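Local coordinates for peptidase M14 domain-containing protein (Shewanella amazonensis, PDB 2QVP) that is probably a zinc-dependent metallocarboxypeptidase of the M14 family, although its own substrate has not been established, at residues H169-T181 against L199-D212. Numbering follows the deposited sequence.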
loop_
_atom_site.group_PDB
_atom_site.type_symbol
_atom_site.label_atom_id
_atom_site.label_comp_id
_atom_site.label_asym_id
_atom_site.label_seq_id
_atom_site.Cartn_x
_atom_site.Cartn_y
_atom_site.Cartn_z
ATOM N N HIS A 169 -0.530 4.409 2.619
ATOM C CA HIS A 169 -0.237 4.935 3.962
ATOM C C HIS A 169 -1.264 5.956 4.417
ATOM O O HIS A 169 -2.151 6.336 3.651
ATOM C CB HIS A 169 1.155 5.579 3.967
ATOM C CG HIS A 169 2.267 4.591 4.077
ATOM N ND1 HIS A 169 2.471 3.601 3.146
ATOM C CD2 HIS A 169 3.237 4.444 5.006
ATOM C CE1 HIS A 169 3.507 2.875 3.510
ATOM N NE2 HIS A 169 3.992 3.366 4.631
ATOM N N GLU A 170 -1.138 6.334 5.696
ATOM C CA GLU A 170 -1.889 7.392 6.296
ATOM C C GLU A 170 -0.931 8.201 7.149
ATOM O O GLU A 170 0.001 7.640 7.734
ATOM C CB GLU A 170 -2.987 6.869 7.205
ATOM C CG GLU A 170 -3.900 5.872 6.600
ATOM C CD GLU A 170 -5.260 6.027 7.167
ATOM O OE1 GLU A 170 -5.961 6.895 6.617
ATOM O OE2 GLU A 170 -5.630 5.295 8.117
ATOM N N ASP A 171 -1.138 9.511 7.213
ATOM C CA ASP A 171 -0.309 10.384 8.057
ATOM C C ASP A 171 -1.284 10.680 9.202
ATOM O O ASP A 171 -2.173 11.524 9.063
ATOM C CB ASP A 171 0.183 11.589 7.257
ATOM C CG ASP A 171 1.340 12.305 7.920
ATOM O OD1 ASP A 171 1.441 12.293 9.180
ATOM O OD2 ASP A 171 2.101 12.962 7.172
ATOM N N VAL A 172 -1.112 9.982 10.325
ATOM C CA VAL A 172 -2.180 9.916 11.376
ATOM C C VAL A 172 -2.651 11.251 11.984
ATOM O O VAL A 172 -3.828 11.384 12.306
ATOM C CB VAL A 172 -1.850 8.860 12.468
ATOM C CG1 VAL A 172 -0.829 9.411 13.483
ATOM C CG2 VAL A 172 -3.130 8.366 13.135
ATOM N N LEU A 173 -1.730 12.204 12.135
ATOM C CA LEU A 173 -2.013 13.543 12.666
ATOM C C LEU A 173 -2.311 14.607 11.570
ATOM O O LEU A 173 -2.565 15.767 11.916
ATOM C CB LEU A 173 -0.829 14.030 13.537
ATOM C CG LEU A 173 -0.362 13.110 14.678
ATOM C CD1 LEU A 173 0.807 13.725 15.456
ATOM C CD2 LEU A 173 -1.521 12.777 15.595
HETATM N N MSE A 174 -2.260 14.248 10.277
HETATM C CA MSE A 174 -2.642 15.178 9.202
HETATM C C MSE A 174 -4.153 15.240 8.953
HETATM O O MSE A 174 -4.846 14.273 9.177
HETATM C CB MSE A 174 -1.966 14.808 7.882
HETATM C CG MSE A 174 -0.475 14.954 7.910
HETATM SE SE MSE A 174 0.187 16.730 7.872
HETATM C CE MSE A 174 0.090 17.085 5.919
ATOM N N THR A 175 -4.613 16.415 8.516
ATOM C CA THR A 175 -5.970 16.723 8.030
ATOM C C THR A 175 -5.990 16.787 6.483
ATOM O O THR A 175 -6.992 16.450 5.857
ATOM C CB THR A 175 -6.450 18.096 8.573
ATOM O OG1 THR A 175 -6.750 17.976 9.966
ATOM C CG2 THR A 175 -7.689 18.607 7.846
ATOM N N ASP A 176 -4.863 17.202 5.881
ATOM C CA ASP A 176 -4.702 17.304 4.431
ATOM C C ASP A 176 -3.969 16.109 3.880
ATOM O O ASP A 176 -3.224 15.445 4.610
ATOM C CB ASP A 176 -3.916 18.561 4.072
ATOM C CG ASP A 176 -4.578 19.827 4.570
ATOM O OD1 ASP A 176 -5.827 19.876 4.690
ATOM O OD2 ASP A 176 -3.829 20.778 4.831
ATOM N N THR A 177 -4.160 15.878 2.582
ATOM C CA THR A 177 -3.620 14.703 1.893
ATOM C C THR A 177 -2.521 15.105 0.915
ATOM O O THR A 177 -2.415 16.258 0.500
ATOM C CB THR A 177 -4.772 13.873 1.216
ATOM O OG1 THR A 177 -4.318 12.541 0.896
ATOM C CG2 THR A 177 -5.295 14.553 -0.014
ATOM N N TYR A 178 -1.685 14.129 0.585
ATOM C CA TYR A 178 -0.561 14.313 -0.310
ATOM C C TYR A 178 -0.093 12.921 -0.737
ATOM O O TYR A 178 -0.624 11.908 -0.292
ATOM C CB TYR A 178 0.581 15.094 0.367
ATOM C CG TYR A 178 1.194 14.407 1.572
ATOM C CD1 TYR A 178 0.560 14.444 2.803
ATOM C CD2 TYR A 178 2.423 13.733 1.479
ATOM C CE1 TYR A 178 1.091 13.808 3.901
ATOM C CE2 TYR A 178 2.981 13.108 2.583
ATOM C CZ TYR A 178 2.303 13.159 3.804
ATOM O OH TYR A 178 2.799 12.539 4.935
ATOM N N VAL A 179 0.862 12.897 -1.645
ATOM C CA VAL A 179 1.434 11.663 -2.154
ATOM C C VAL A 179 2.945 11.808 -2.323
ATOM O O VAL A 179 3.475 12.927 -2.515
ATOM C CB VAL A 179 0.813 11.260 -3.509
ATOM C CG1 VAL A 179 -0.627 10.813 -3.336
ATOM C CG2 VAL A 179 0.949 12.433 -4.529
ATOM N N TYR A 180 3.618 10.665 -2.174
ATOM C CA TYR A 180 5.018 10.498 -2.475
ATOM C C TYR A 180 4.935 9.808 -3.806
ATOM O O TYR A 180 4.234 8.802 -3.901
ATOM C CB TYR A 180 5.758 9.561 -1.511
ATOM C CG TYR A 180 6.096 10.122 -0.151
ATOM C CD1 TYR A 180 5.196 10.008 0.900
ATOM C CD2 TYR A 180 7.297 10.792 0.076
ATOM C CE1 TYR A 180 5.483 10.547 2.146
ATOM C CE2 TYR A 180 7.602 11.323 1.336
ATOM C CZ TYR A 180 6.688 11.205 2.353
ATOM O OH TYR A 180 6.994 11.699 3.587
ATOM N N THR A 181 5.605 10.315 -4.835
ATOM C CA THR A 181 5.610 9.600 -6.112
ATOM C C THR A 181 7.015 9.455 -6.689
ATOM O O THR A 181 7.945 10.202 -6.357
ATOM C CB THR A 181 4.690 10.273 -7.161
ATOM O OG1 THR A 181 5.179 11.585 -7.438
ATOM C CG2 THR A 181 3.236 10.343 -6.671
ATOM N N LEU A 199 -7.205 11.441 -4.378
ATOM C CA LEU A 199 -7.297 11.693 -2.928
ATOM C C LEU A 199 -7.933 13.056 -2.623
ATOM O O LEU A 199 -8.660 13.203 -1.632
ATOM C CB LEU A 199 -5.915 11.616 -2.274
ATOM C CG LEU A 199 -5.194 10.253 -2.257
ATOM C CD1 LEU A 199 -3.753 10.443 -1.735
ATOM C CD2 LEU A 199 -5.919 9.227 -1.421
ATOM N N GLY A 200 -7.630 14.035 -3.491
ATOM C CA GLY A 200 -8.162 15.401 -3.446
ATOM C C GLY A 200 -9.665 15.530 -3.621
ATOM O O GLY A 200 -10.245 16.600 -3.327
ATOM N N GLN A 201 -10.304 14.476 -4.135
ATOM C CA GLN A 201 -11.756 14.442 -4.242
ATOM C C GLN A 201 -12.362 14.272 -2.849
ATOM O O GLN A 201 -13.512 14.665 -2.636
ATOM C CB GLN A 201 -12.242 13.307 -5.158
ATOM C CG GLN A 201 -11.701 13.304 -6.595
ATOM C CD GLN A 201 -12.017 14.569 -7.384
ATOM O OE1 GLN A 201 -13.162 15.017 -7.406
ATOM N NE2 GLN A 201 -11.005 15.130 -8.061
ATOM N N TYR A 202 -11.604 13.674 -1.922
ATOM C CA TYR A 202 -12.038 13.447 -0.546
ATOM C C TYR A 202 -11.513 14.491 0.449
ATOM O O TYR A 202 -12.253 14.879 1.359
ATOM C CB TYR A 202 -11.653 12.015 -0.104
ATOM C CG TYR A 202 -12.350 10.971 -0.934
ATOM C CD1 TYR A 202 -11.803 10.530 -2.141
ATOM C CD2 TYR A 202 -13.592 10.456 -0.543
ATOM C CE1 TYR A 202 -12.467 9.609 -2.937
ATOM C CE2 TYR A 202 -14.254 9.506 -1.328
ATOM C CZ TYR A 202 -13.686 9.097 -2.529
ATOM O OH TYR A 202 -14.318 8.160 -3.311
ATOM N N PHE A 203 -10.270 14.969 0.289
ATOM C CA PHE A 203 -9.684 15.894 1.280
ATOM C C PHE A 203 -8.914 17.046 0.690
ATOM O O PHE A 203 -8.473 16.960 -0.445
ATOM C CB PHE A 203 -8.677 15.136 2.148
ATOM C CG PHE A 203 -9.131 13.799 2.566
ATOM C CD1 PHE A 203 -10.104 13.674 3.536
ATOM C CD2 PHE A 203 -8.574 12.646 1.995
ATOM C CE1 PHE A 203 -10.549 12.410 3.933
ATOM C CE2 PHE A 203 -9.009 11.382 2.384
ATOM C CZ PHE A 203 -9.988 11.267 3.358
ATOM N N PRO A 204 -8.670 18.101 1.489
ATOM C CA PRO A 204 -7.827 19.162 0.934
ATOM C C PRO A 204 -6.382 18.676 0.712
ATOM O O PRO A 204 -5.890 17.809 1.460
ATOM C CB PRO A 204 -7.871 20.263 1.999
ATOM C CG PRO A 204 -8.835 19.813 3.053
ATOM C CD PRO A 204 -9.082 18.373 2.880
ATOM N N ILE A 205 -5.741 19.198 -0.331
ATOM C CA ILE A 205 -4.369 18.830 -0.678
ATOM C C ILE A 205 -3.448 19.610 0.259
ATOM O O ILE A 205 -3.735 20.775 0.566
ATOM C CB ILE A 205 -4.037 19.137 -2.178
ATOM C CG1 ILE A 205 -4.998 18.409 -3.146
ATOM C CG2 ILE A 205 -2.619 18.792 -2.488
ATOM C CD1 ILE A 205 -5.064 16.903 -2.984
ATOM N N ALA A 206 -2.376 18.964 0.729
ATOM C CA ALA A 206 -1.409 19.587 1.649
ATOM C C ALA A 206 -0.694 20.791 0.994
ATOM O O ALA A 206 -0.252 20.708 -0.162
ATOM C CB ALA A 206 -0.380 18.536 2.166
ATOM N N ALA A 207 -0.616 21.911 1.723
ATOM C CA ALA A 207 0.022 23.132 1.225
ATOM C C ALA A 207 1.533 22.918 1.099
ATOM O O ALA A 207 2.109 22.049 1.773
ATOM C CB ALA A 207 -0.306 24.355 2.143
ATOM N N ASP A 208 2.149 23.675 0.196
ATOM C CA ASP A 208 3.584 23.587 -0.025
ATOM C C ASP A 208 4.357 23.859 1.252
ATOM O O ASP A 208 4.035 24.786 1.982
ATOM C CB ASP A 208 4.063 24.536 -1.131
ATOM C CG ASP A 208 3.645 24.091 -2.518
ATOM O OD1 ASP A 208 2.801 23.186 -2.644
ATOM O OD2 ASP A 208 4.155 24.666 -3.501
ATOM N N GLY A 209 5.352 23.009 1.508
ATOM C CA GLY A 209 6.178 23.086 2.709
ATOM C C GLY A 209 6.806 21.737 2.997
ATOM O O GLY A 209 6.816 20.875 2.139
ATOM N N ASP A 210 7.348 21.593 4.206
ATOM C CA ASP A 210 7.979 20.362 4.684
ATOM C C ASP A 210 7.006 19.505 5.477
ATOM O O ASP A 210 6.469 19.951 6.513
ATOM C CB ASP A 210 9.204 20.626 5.583
ATOM C CG ASP A 210 10.490 20.799 4.801
ATOM O OD1 ASP A 210 10.465 21.370 3.690
ATOM O OD2 ASP A 210 11.543 20.357 5.316
ATOM N N VAL A 211 6.772 18.299 4.964
ATOM C CA VAL A 211 5.999 17.272 5.633
ATOM C C VAL A 211 7.059 16.216 5.916
ATOM O O VAL A 211 7.736 15.765 4.975
ATOM C CB VAL A 211 4.862 16.719 4.757
ATOM C CG1 VAL A 211 4.185 15.527 5.440
ATOM C CG2 VAL A 211 3.858 17.827 4.449
ATOM N N ASP A 212 7.245 15.880 7.199
ATOM C CA ASP A 212 8.255 14.894 7.659
ATOM C C ASP A 212 9.655 15.130 7.061
ATOM O O ASP A 212 10.354 14.193 6.669
ATOM C CB ASP A 212 7.748 13.454 7.415
ATOM C CG ASP A 212 6.496 13.136 8.222
ATOM O OD1 ASP A 212 6.112 13.967 9.082
ATOM O OD2 ASP A 212 5.896 12.058 8.012
HETATM O O HOH W 1 3.444 14.645 9.102
HETATM O O HOH W 2 5.185 11.670 5.288
#
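Tyr178 reaches across to Ala206 and Val211. Its CB lies 4.0 Å from Ala206 CB. From there CG is set between the backbone N and the carbonyl carbon (chi1 63°), which sends the ring from Ala206 toward Val211, whose side chain comes to meet it from the opposite direction. CE1 and CE2 both come near Val211 CG1, and that methyl sits 3.4 Å from Tyr178 CZ and 3.3 Å from Tyr178 OH. At the tip, Tyr178 OH donates to Asp171 OD2; the modelled 2.4 Å is doubtfully short. The hydroxyl also accepts from a water that donates to Asp212 OD2 and is hydrogen-bonded to Tyr180 OH. Asp171 OD2 and this water both lie at the ring edge, in its plane, which would tend to hold the ring's rotation. A second water bridges Asp171 OD2 and Asp212 OD1, linking two carboxylates whose like charges lie close together.

At Thr177, one residue before the tyrosine, the backbones join through a single bridge: Thr177 N donates to Pro204 O (2.8 Å, 166° at the hydrogen), and Ala206 N donates to Thr177 O (2.7 Å). Thr177 OG1 lies against Leu199 CD1 at 3.4 Å but is hydrogen-bonded to the backbone O of Glu245. Tyr178 also lies close to the side chain of Glu245, the predicted proton donor/acceptor, placing this contact beside the probable active site of an M14 carboxypeptidase-like domain.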